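Local coordinates for response regulator CheY-like protein (Mesorhizobium loti, PDB 3SNK), which probably serves as the N-terminal, CheY-like receiver domain of a pilus assembly protein that as a whole may bind and hydrolyse ATP, at residues A[24-29]-A[116-121]; A[35-40]-A[122-127]; A[77-82]-A[102-107]. One frame throughout, in Å; residues are numbered along the deposited sequence. Where two conformers were deposited one is given.

Contacts 1 and 2 lie along the same pair of helices, 24-36 and 120-129, and the turns at their ends, on one face of the parallel sheet. Contact 1 takes in the start of helix 24-36 and the turn leading into helix 120-129; contact 2 joins the turn after helix 24-36 to the body of helix 120-129. Their centres are 12 Å apart, and they meet where Leu118 CD2 packs 4.2 Å from Leu123 CD1. Contact 3 pairs helices 78-82 and 99-107 beyond the other face. Its centre is 23 Å from that of contact 1 and 25 Å from that of contact 2. Contact 1 also borders the acidic pocket of Asp23 and Asp66, through Lys116.

Contact 1: residues A[24-29]-A[116-121]; sequences PNFKRD and KPLDGK
Lys116 NZ is gripped by two carboxylates, forming salt bridges with Asp23 OD2 and Asp66 OD2, while CE just behind it packs against Phe26. The lysine is fully extended beyond CG. This carries CE past the Phe26 ring, 3.7 Å from CD1 of Phe26. The approach is oblique, and the two side chains cross at about a right angle. The two carboxylates hold the amine end of the chain in place. Asp23 also reaches the helix start, where its OD1 accepts a hydrogen bond from Phe26 N. The phenyl ring projects from helix 24-36 with CG anti to the backbone N (chi1 177°). Leu118 meets this ring at its edge, close to the ring plane: its CD2 is 3.6 Å from CE1 of Phe26. No hydrogen bond links the two segments, so carbon packing alone joins them directly. The cis peptide between Lys116 and Pro117 turns the chain sharply, yet the side chains of Lys116 and Leu118 both set out toward helix 24-36. Asp119 then takes the N-cap position of the last helix. A lysine with a following cis-proline, beside an acidic pocket at the C-terminal ends of the parallel strands, is characteristic of the CheY-like receiver fold.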
loop_
_atom_site.group_PDB
_atom_site.type_symbol
_atom_site.label_atom_id
_atom_site.label_comp_id
_atom_site.label_asym_id
_atom_site.label_seq_id
_atom_site.Cartn_x
_atom_site.Cartn_y
_atom_site.Cartn_z
ATOM N N PRO A 24 -12.260 3.211 -6.145
ATOM C CA PRO A 24 -13.242 3.197 -5.046
ATOM C C PRO A 24 -13.666 1.811 -4.572
ATOM O O PRO A 24 -14.038 1.682 -3.409
ATOM C CB PRO A 24 -14.442 3.947 -5.619
ATOM C CG PRO A 24 -14.238 3.971 -7.084
ATOM C CD PRO A 24 -12.770 3.959 -7.309
ATOM N N ASN A 25 -13.676 0.799 -5.465
ATOM C CA ASN A 25 -14.095 -0.557 -5.107
ATOM C C ASN A 25 -13.063 -1.200 -4.196
ATOM O O ASN A 25 -13.421 -1.811 -3.191
ATOM C CB ASN A 25 -14.340 -1.415 -6.354
ATOM C CG ASN A 25 -15.417 -0.868 -7.263
ATOM O OD1 ASN A 25 -16.594 -0.791 -6.894
ATOM N ND2 ASN A 25 -15.033 -0.448 -8.462
ATOM N N PHE A 26 -11.789 -1.028 -4.539
ATOM C CA PHE A 26 -10.641 -1.528 -3.806
ATOM C C PHE A 26 -10.565 -0.890 -2.407
ATOM O O PHE A 26 -10.297 -1.602 -1.445
ATOM C CB PHE A 26 -9.357 -1.237 -4.612
ATOM C CG PHE A 26 -8.070 -1.638 -3.944
ATOM C CD1 PHE A 26 -7.595 -2.937 -4.043
ATOM C CD2 PHE A 26 -7.309 -0.709 -3.251
ATOM C CE1 PHE A 26 -6.409 -3.306 -3.425
ATOM C CE2 PHE A 26 -6.123 -1.084 -2.626
ATOM C CZ PHE A 26 -5.685 -2.381 -2.716
ATOM N N LYS A 27 -10.753 0.446 -2.312
ATOM C CA LYS A 27 -10.706 1.219 -1.049
ATOM C C LYS A 27 -11.726 0.642 -0.034
ATOM O O LYS A 27 -11.359 0.302 1.083
ATOM C CB LYS A 27 -11.031 2.710 -1.309
ATOM C CG LYS A 27 -9.902 3.560 -1.889
ATOM C CD LYS A 27 -10.446 4.966 -2.256
ATOM C CE LYS A 27 -9.526 6.096 -1.838
ATOM N NZ LYS A 27 -9.983 7.440 -2.312
ATOM N N ARG A 28 -12.983 0.552 -0.446
ATOM C CA ARG A 28 -14.096 0.029 0.357
ATOM C C ARG A 28 -13.818 -1.422 0.794
ATOM O O ARG A 28 -13.980 -1.741 1.967
ATOM C CB ARG A 28 -15.401 0.104 -0.445
ATOM C CG ARG A 28 -16.727 -0.204 0.338
ATOM C CD ARG A 28 -16.967 -1.661 0.727
ATOM N NE ARG A 28 -18.309 -1.899 1.294
ATOM C CZ ARG A 28 -18.731 -3.073 1.761
ATOM N NH1 ARG A 28 -17.931 -4.132 1.736
ATOM N NH2 ARG A 28 -19.955 -3.193 2.262
ATOM N N ASP A 29 -13.406 -2.290 -0.142
ATOM C CA ASP A 29 -13.228 -3.707 0.160
ATOM C C ASP A 29 -12.050 -3.973 1.073
ATOM O O ASP A 29 -12.185 -4.776 1.984
ATOM C CB ASP A 29 -13.133 -4.550 -1.109
ATOM C CG ASP A 29 -14.430 -4.619 -1.911
ATOM O OD1 ASP A 29 -15.536 -4.694 -1.283
ATOM O OD2 ASP A 29 -14.351 -4.635 -3.160
ATOM N N LYS A 116 -4.342 -7.590 -8.981
ATOM C CA LYS A 116 -5.783 -7.317 -9.008
ATOM C C LYS A 116 -6.539 -8.260 -9.972
ATOM O O LYS A 116 -6.046 -8.498 -11.079
ATOM C CB LYS A 116 -6.039 -5.865 -9.418
ATOM C CG LYS A 116 -6.336 -4.927 -8.264
ATOM C CD LYS A 116 -6.651 -3.532 -8.789
ATOM C CE LYS A 116 -6.944 -2.535 -7.701
ATOM N NZ LYS A 116 -7.237 -1.200 -8.273
ATOM N N PRO A 117 -7.740 -8.787 -9.611
ATOM C CA PRO A 117 -8.478 -8.606 -8.342
ATOM C C PRO A 117 -7.872 -9.449 -7.223
ATOM O O PRO A 117 -7.635 -10.646 -7.416
ATOM C CB PRO A 117 -9.907 -9.049 -8.706
ATOM C CG PRO A 117 -9.728 -10.072 -9.787
ATOM C CD PRO A 117 -8.475 -9.678 -10.541
ATOM N N LEU A 118 -7.566 -8.826 -6.072
ATOM C CA LEU A 118 -6.956 -9.607 -4.996
ATOM C C LEU A 118 -8.006 -10.397 -4.245
ATOM O O LEU A 118 -9.113 -9.904 -4.026
ATOM C CB LEU A 118 -6.076 -8.789 -4.017
ATOM C CG LEU A 118 -6.574 -7.460 -3.407
ATOM C CD1 LEU A 118 -7.611 -7.672 -2.302
ATOM C CD2 LEU A 118 -5.415 -6.729 -2.770
ATOM N N ASP A 119 -7.665 -11.643 -3.888
ATOM C CA ASP A 119 -8.546 -12.494 -3.095
ATOM C C ASP A 119 -8.377 -12.097 -1.622
ATOM O O ASP A 119 -7.374 -11.455 -1.262
ATOM C CB ASP A 119 -8.272 -14.000 -3.336
ATOM C CG ASP A 119 -6.818 -14.430 -3.212
ATOM O OD1 ASP A 119 -5.973 -13.894 -3.967
ATOM O OD2 ASP A 119 -6.536 -15.344 -2.405
ATOM N N GLY A 120 -9.381 -12.424 -0.811
ATOM C CA GLY A 120 -9.410 -12.121 0.616
ATOM C C GLY A 120 -8.192 -12.626 1.359
ATOM O O GLY A 120 -7.471 -11.833 1.978
ATOM N N LYS A 121 -7.928 -13.942 1.231
ATOM C CA LYS A 121 -6.831 -14.668 1.871
ATOM C C LYS A 121 -5.445 -14.042 1.617
ATOM O O LYS A 121 -4.675 -13.908 2.566
ATOM C CB LYS A 121 -6.822 -16.132 1.414
#

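Contact 2: residues A[35-40]-A[122-127]; sequences DALAIY and ELLNAV
Tyr40 and Val127 are brought together by their first torsions. The Tyr40 ring leaves its backbone anti to the carbonyl carbon (chi1 -60°). Val127 extends CG1 anti to its own backbone N (chi1 178°), and the two side chains come from opposite directions. In this receiver-type alpha/beta fold the contact joins the turn between helix 24-36 and edge strand 40-45 to the C-terminal helix. The methyl CG1 of Val127 sits by the hydroxyl end of the ring, 3.4 Å from Tyr40 CZ. It comes in obliquely and is nearly equidistant from the two flanking carbons: Val127 CG1 is 3.7 Å from CE1 and 3.8 Å from CE2 of Tyr40. The hydroxyl is not left to the methyl alone, because Tyr40 OH makes a weak hydrogen bond with Asp131 OD1. Within its own turn the ring is braced on two sides. Ile39 CG1 lies 3.6 Å above one face, towards the rim, and Leu37 CD1 is at the edge, in the ring plane. The chain reverses after the helix at Ala38, which has a positive phi of 61°; Ala38 N is hydrogen-bonded to Asp35 O at 3.1 Å. Val127 and Leu124 also pack on Leu34 of helix 24-36, so the interface continues into that helix. Leu37 and Leu124 close the more open side of the contact. Their side chains cross obliquely and meet through single methyls, with Leu37 CD1 3.6 Å from Leu124 CD2.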
loop_
_atom_site.group_PDB
_atom_site.type_symbol
_atom_site.label_atom_id
_atom_site.label_comp_id
_atom_site.label_asym_id
_atom_site.label_seq_id
_atom_site.Cartn_x
_atom_site.Cartn_y
_atom_site.Cartn_z
ATOM N N ASP A 35 -10.758 -3.789 8.796
ATOM C CA ASP A 35 -11.519 -3.288 9.932
ATOM C C ASP A 35 -12.353 -4.409 10.580
ATOM O O ASP A 35 -12.576 -4.343 11.788
ATOM C CB ASP A 35 -12.401 -2.085 9.542
ATOM C CG ASP A 35 -11.652 -0.746 9.547
ATOM O OD1 ASP A 35 -10.493 -0.716 9.986
ATOM O OD2 ASP A 35 -12.249 0.272 9.139
ATOM N N ALA A 36 -12.792 -5.441 9.800
ATOM C CA ALA A 36 -13.537 -6.589 10.345
ATOM C C ALA A 36 -12.621 -7.445 11.252
ATOM O O ALA A 36 -13.109 -8.079 12.180
ATOM C CB ALA A 36 -14.128 -7.434 9.232
ATOM N N LEU A 37 -11.292 -7.385 11.030
ATOM C CA LEU A 37 -10.291 -8.081 11.845
ATOM C C LEU A 37 -10.055 -7.368 13.191
ATOM O O LEU A 37 -9.409 -7.944 14.063
ATOM C CB LEU A 37 -8.982 -8.252 11.084
ATOM C CG LEU A 37 -9.038 -9.147 9.839
ATOM C CD1 LEU A 37 -7.699 -9.168 9.156
ATOM C CD2 LEU A 37 -9.457 -10.571 10.186
ATOM N N ALA A 38 -10.606 -6.135 13.358
ATOM C CA ALA A 38 -10.641 -5.279 14.558
ATOM C C ALA A 38 -9.264 -4.840 15.110
ATOM O O ALA A 38 -9.217 -3.854 15.851
ATOM C CB ALA A 38 -11.426 -5.959 15.667
ATOM N N ILE A 39 -8.172 -5.529 14.763
ATOM C CA ILE A 39 -6.824 -5.191 15.282
ATOM C C ILE A 39 -6.100 -4.130 14.411
ATOM O O ILE A 39 -4.900 -3.914 14.595
ATOM C CB ILE A 39 -5.953 -6.474 15.452
ATOM C CG1 ILE A 39 -5.690 -7.160 14.080
ATOM C CG2 ILE A 39 -6.613 -7.430 16.471
ATOM C CD1 ILE A 39 -4.769 -8.395 14.058
ATOM N N TYR A 40 -6.817 -3.463 13.488
ATOM C CA TYR A 40 -6.197 -2.473 12.599
ATOM C C TYR A 40 -6.935 -1.124 12.587
ATOM O O TYR A 40 -8.163 -1.085 12.519
ATOM C CB TYR A 40 -6.100 -3.037 11.166
ATOM C CG TYR A 40 -5.273 -4.305 11.071
ATOM C CD1 TYR A 40 -3.924 -4.310 11.420
ATOM C CD2 TYR A 40 -5.840 -5.503 10.648
ATOM C CE1 TYR A 40 -3.164 -5.475 11.360
ATOM C CE2 TYR A 40 -5.086 -6.673 10.568
ATOM C CZ TYR A 40 -3.752 -6.657 10.946
ATOM O OH TYR A 40 -2.982 -7.794 10.858
ATOM N N GLU A 122 -5.133 -13.673 0.354
ATOM C CA GLU A 122 -3.844 -13.116 -0.072
ATOM C C GLU A 122 -3.512 -11.797 0.641
ATOM O O GLU A 122 -2.356 -11.589 1.009
ATOM C CB GLU A 122 -3.822 -12.915 -1.592
ATOM C CG GLU A 122 -2.610 -13.533 -2.274
ATOM C CD GLU A 122 -2.635 -13.514 -3.792
ATOM O OE1 GLU A 122 -2.947 -12.447 -4.372
ATOM O OE2 GLU A 122 -2.321 -14.563 -4.403
ATOM N N LEU A 123 -4.515 -10.919 0.843
ATOM C CA LEU A 123 -4.313 -9.653 1.540
ATOM C C LEU A 123 -4.116 -9.891 3.034
ATOM O O LEU A 123 -3.201 -9.314 3.613
ATOM C CB LEU A 123 -5.486 -8.684 1.308
ATOM C CG LEU A 123 -5.429 -7.352 2.075
ATOM C CD1 LEU A 123 -4.556 -6.339 1.361
ATOM C CD2 LEU A 123 -6.828 -6.804 2.320
ATOM N N LEU A 124 -4.962 -10.739 3.655
ATOM C CA LEU A 124 -4.888 -11.046 5.090
ATOM C C LEU A 124 -3.594 -11.771 5.418
ATOM O O LEU A 124 -3.065 -11.562 6.502
ATOM C CB LEU A 124 -6.106 -11.855 5.602
ATOM C CG LEU A 124 -7.530 -11.330 5.264
ATOM C CD1 LEU A 124 -8.610 -12.197 5.904
ATOM C CD2 LEU A 124 -7.722 -9.864 5.645
ATOM N N ASN A 125 -3.063 -12.584 4.485
ATOM C CA ASN A 125 -1.783 -13.263 4.670
ATOM C C ASN A 125 -0.644 -12.244 4.685
ATOM O O ASN A 125 0.261 -12.337 5.519
ATOM C CB ASN A 125 -1.547 -14.289 3.562
ATOM C CG ASN A 125 -2.268 -15.610 3.737
ATOM O OD1 ASN A 125 -3.267 -15.738 4.467
ATOM N ND2 ASN A 125 -1.777 -16.624 3.040
ATOM N N ALA A 126 -0.708 -11.255 3.771
ATOM C CA ALA A 126 0.302 -10.207 3.651
ATOM C C ALA A 126 0.309 -9.290 4.879
ATOM O O ALA A 126 1.373 -9.028 5.422
ATOM C CB ALA A 126 0.072 -9.407 2.387
ATOM N N VAL A 127 -0.856 -8.867 5.361
ATOM C CA VAL A 127 -0.941 -7.960 6.508
ATOM C C VAL A 127 -0.563 -8.674 7.841
ATOM O O VAL A 127 0.197 -8.103 8.626
ATOM C CB VAL A 127 -2.333 -7.266 6.580
ATOM C CG1 VAL A 127 -2.442 -6.363 7.806
ATOM C CG2 VAL A 127 -2.582 -6.441 5.321
#

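Contact 3: residues A[77-82]-A[102-107]; sequences GIVEAR and TRVLVR
The Arg107 guanidinium is folded back over its own helix, and Val79 touches the arginine from the neighbouring one. One face of the flat group lies over Arg103 O, 3.7 Å from the plane, and over Val104 CA, both offset towards the rim. Val79 CG2 approaches obliquely, 4.0 Å from Arg107 NE. The bend at chi3 (-65°) turns the arginine end back in this way. Both methyls of Val79 rest against Arg107: CG1 is 3.6 Å from Arg107 O, and CG2 is 3.8 Å from Arg107 CB. Val104 packs one turn earlier. Its CG1 meets CG2 of Ile78 at 3.6 Å, the two side chains crossing at about a right angle, and also borders CG2 of Val79 at 4.0 Å. Ile78 also packs on loop residues Phe50, Leu51, Leu72 and Met108. No hydrogen bond crosses between the segments. The short helix axes run nearly parallel, 20° apart and 9.9 Å at closest approach. Such packing is expected of consecutive helices in beta-alpha-beta crossovers. Here helix 78-82 leads to strand 90-94 and helix 99-107 to strand 112-115, on one face of the receiver domain's parallel sheet.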
loop_
_atom_site.group_PDB
_atom_site.type_symbol
_atom_site.label_atom_id
_atom_site.label_comp_id
_atom_site.label_asym_id
_atom_site.label_seq_id
_atom_site.Cartn_x
_atom_site.Cartn_y
_atom_site.Cartn_z
ATOM N N GLY A 77 10.164 11.366 -8.222
ATOM C CA GLY A 77 10.803 11.037 -6.939
ATOM C C GLY A 77 10.139 9.945 -6.118
ATOM O O GLY A 77 10.219 9.976 -4.886
ATOM N N ILE A 78 9.509 8.958 -6.788
ATOM C CA ILE A 78 8.742 7.899 -6.140
ATOM C C ILE A 78 9.552 7.017 -5.145
ATOM O O ILE A 78 9.042 6.744 -4.058
ATOM C CB ILE A 78 7.949 7.017 -7.167
ATOM C CG1 ILE A 78 6.941 6.063 -6.466
ATOM C CG2 ILE A 78 8.844 6.263 -8.142
ATOM C CD1 ILE A 78 5.984 6.751 -5.526
ATOM N N VAL A 79 10.771 6.579 -5.500
ATOM C CA VAL A 79 11.584 5.714 -4.630
ATOM C C VAL A 79 12.067 6.504 -3.409
ATOM O O VAL A 79 12.112 5.937 -2.299
ATOM C CB VAL A 79 12.739 5.020 -5.395
ATOM C CG1 VAL A 79 13.619 4.199 -4.453
ATOM C CG2 VAL A 79 12.166 4.122 -6.512
ATOM N N GLU A 80 12.348 7.807 -3.605
ATOM C CA GLU A 80 12.764 8.719 -2.535
ATOM C C GLU A 80 11.589 8.986 -1.619
ATOM O O GLU A 80 11.788 9.053 -0.410
ATOM C CB GLU A 80 13.313 10.048 -3.080
ATOM C CG GLU A 80 14.634 9.949 -3.822
ATOM C CD GLU A 80 14.536 9.647 -5.306
ATOM O OE1 GLU A 80 13.462 9.198 -5.774
ATOM O OE2 GLU A 80 15.562 9.821 -6.000
ATOM N N ALA A 81 10.363 9.119 -2.183
ATOM C CA ALA A 81 9.149 9.321 -1.383
ATOM C C ALA A 81 8.862 8.076 -0.531
ATOM O O ALA A 81 8.370 8.219 0.588
ATOM C CB ALA A 81 7.949 9.673 -2.261
ATOM N N ARG A 82 9.200 6.869 -1.017
ATOM C CA ARG A 82 9.005 5.646 -0.227
ATOM C C ARG A 82 9.824 5.760 1.068
ATOM O O ARG A 82 9.352 5.348 2.127
ATOM C CB ARG A 82 9.392 4.387 -1.025
ATOM C CG ARG A 82 8.975 3.059 -0.386
ATOM C CD ARG A 82 10.015 2.495 0.591
ATOM N NE ARG A 82 9.703 1.120 0.968
ATOM C CZ ARG A 82 9.153 0.753 2.125
ATOM N NH1 ARG A 82 8.912 1.654 3.069
ATOM N NH2 ARG A 82 8.859 -0.521 2.352
ATOM N N THR A 102 8.650 -2.660 -13.212
ATOM C CA THR A 102 8.994 -3.701 -12.231
ATOM C C THR A 102 10.304 -3.302 -11.534
ATOM O O THR A 102 10.430 -3.536 -10.329
ATOM C CB THR A 102 8.989 -5.093 -12.879
ATOM O OG1 THR A 102 7.632 -5.399 -13.209
ATOM C CG2 THR A 102 9.519 -6.197 -11.950
ATOM N N ARG A 103 11.221 -2.642 -12.265
ATOM C CA ARG A 103 12.488 -2.111 -11.767
ATOM C C ARG A 103 12.273 -1.077 -10.657
ATOM O O ARG A 103 12.976 -1.110 -9.645
ATOM C CB ARG A 103 13.269 -1.452 -12.903
ATOM C CG ARG A 103 14.232 -2.366 -13.596
ATOM C CD ARG A 103 15.655 -1.850 -13.540
ATOM N NE ARG A 103 16.579 -2.858 -14.058
ATOM C CZ ARG A 103 17.534 -3.454 -13.352
ATOM N NH1 ARG A 103 17.744 -3.112 -12.083
ATOM N NH2 ARG A 103 18.305 -4.377 -13.915
ATOM N N VAL A 104 11.308 -0.152 -10.864
ATOM C CA VAL A 104 10.951 0.892 -9.903
ATOM C C VAL A 104 10.331 0.212 -8.706
ATOM O O VAL A 104 10.716 0.532 -7.583
ATOM C CB VAL A 104 10.014 1.988 -10.488
ATOM C CG1 VAL A 104 9.690 3.040 -9.435
ATOM C CG2 VAL A 104 10.623 2.641 -11.726
ATOM N N LEU A 105 9.380 -0.738 -8.948
ATOM C CA LEU A 105 8.717 -1.495 -7.890
ATOM C C LEU A 105 9.758 -2.253 -7.029
ATOM O O LEU A 105 9.652 -2.250 -5.810
ATOM C CB LEU A 105 7.628 -2.455 -8.429
ATOM C CG LEU A 105 6.808 -3.212 -7.365
ATOM C CD1 LEU A 105 6.116 -2.260 -6.391
ATOM C CD2 LEU A 105 5.799 -4.124 -7.993
ATOM N N VAL A 106 10.769 -2.860 -7.657
ATOM C CA VAL A 106 11.836 -3.547 -6.941
ATOM C C VAL A 106 12.546 -2.538 -6.009
ATOM O O VAL A 106 12.727 -2.843 -4.836
ATOM C CB VAL A 106 12.838 -4.291 -7.861
ATOM C CG1 VAL A 106 14.100 -4.685 -7.095
ATOM C CG2 VAL A 106 12.199 -5.520 -8.490
ATOM N N ARG A 107 12.874 -1.334 -6.513
ATOM C CA ARG A 107 13.565 -0.314 -5.728
ATOM C C ARG A 107 12.701 0.215 -4.596
ATOM O O ARG A 107 13.240 0.686 -3.604
ATOM C CB ARG A 107 14.032 0.849 -6.604
ATOM C CG ARG A 107 15.120 0.462 -7.586
ATOM C CD ARG A 107 15.881 1.680 -8.070
ATOM N NE ARG A 107 15.046 2.592 -8.851
ATOM C CZ ARG A 107 14.867 2.505 -10.165
ATOM N NH1 ARG A 107 15.457 1.538 -10.860
ATOM N NH2 ARG A 107 14.096 3.382 -10.794
#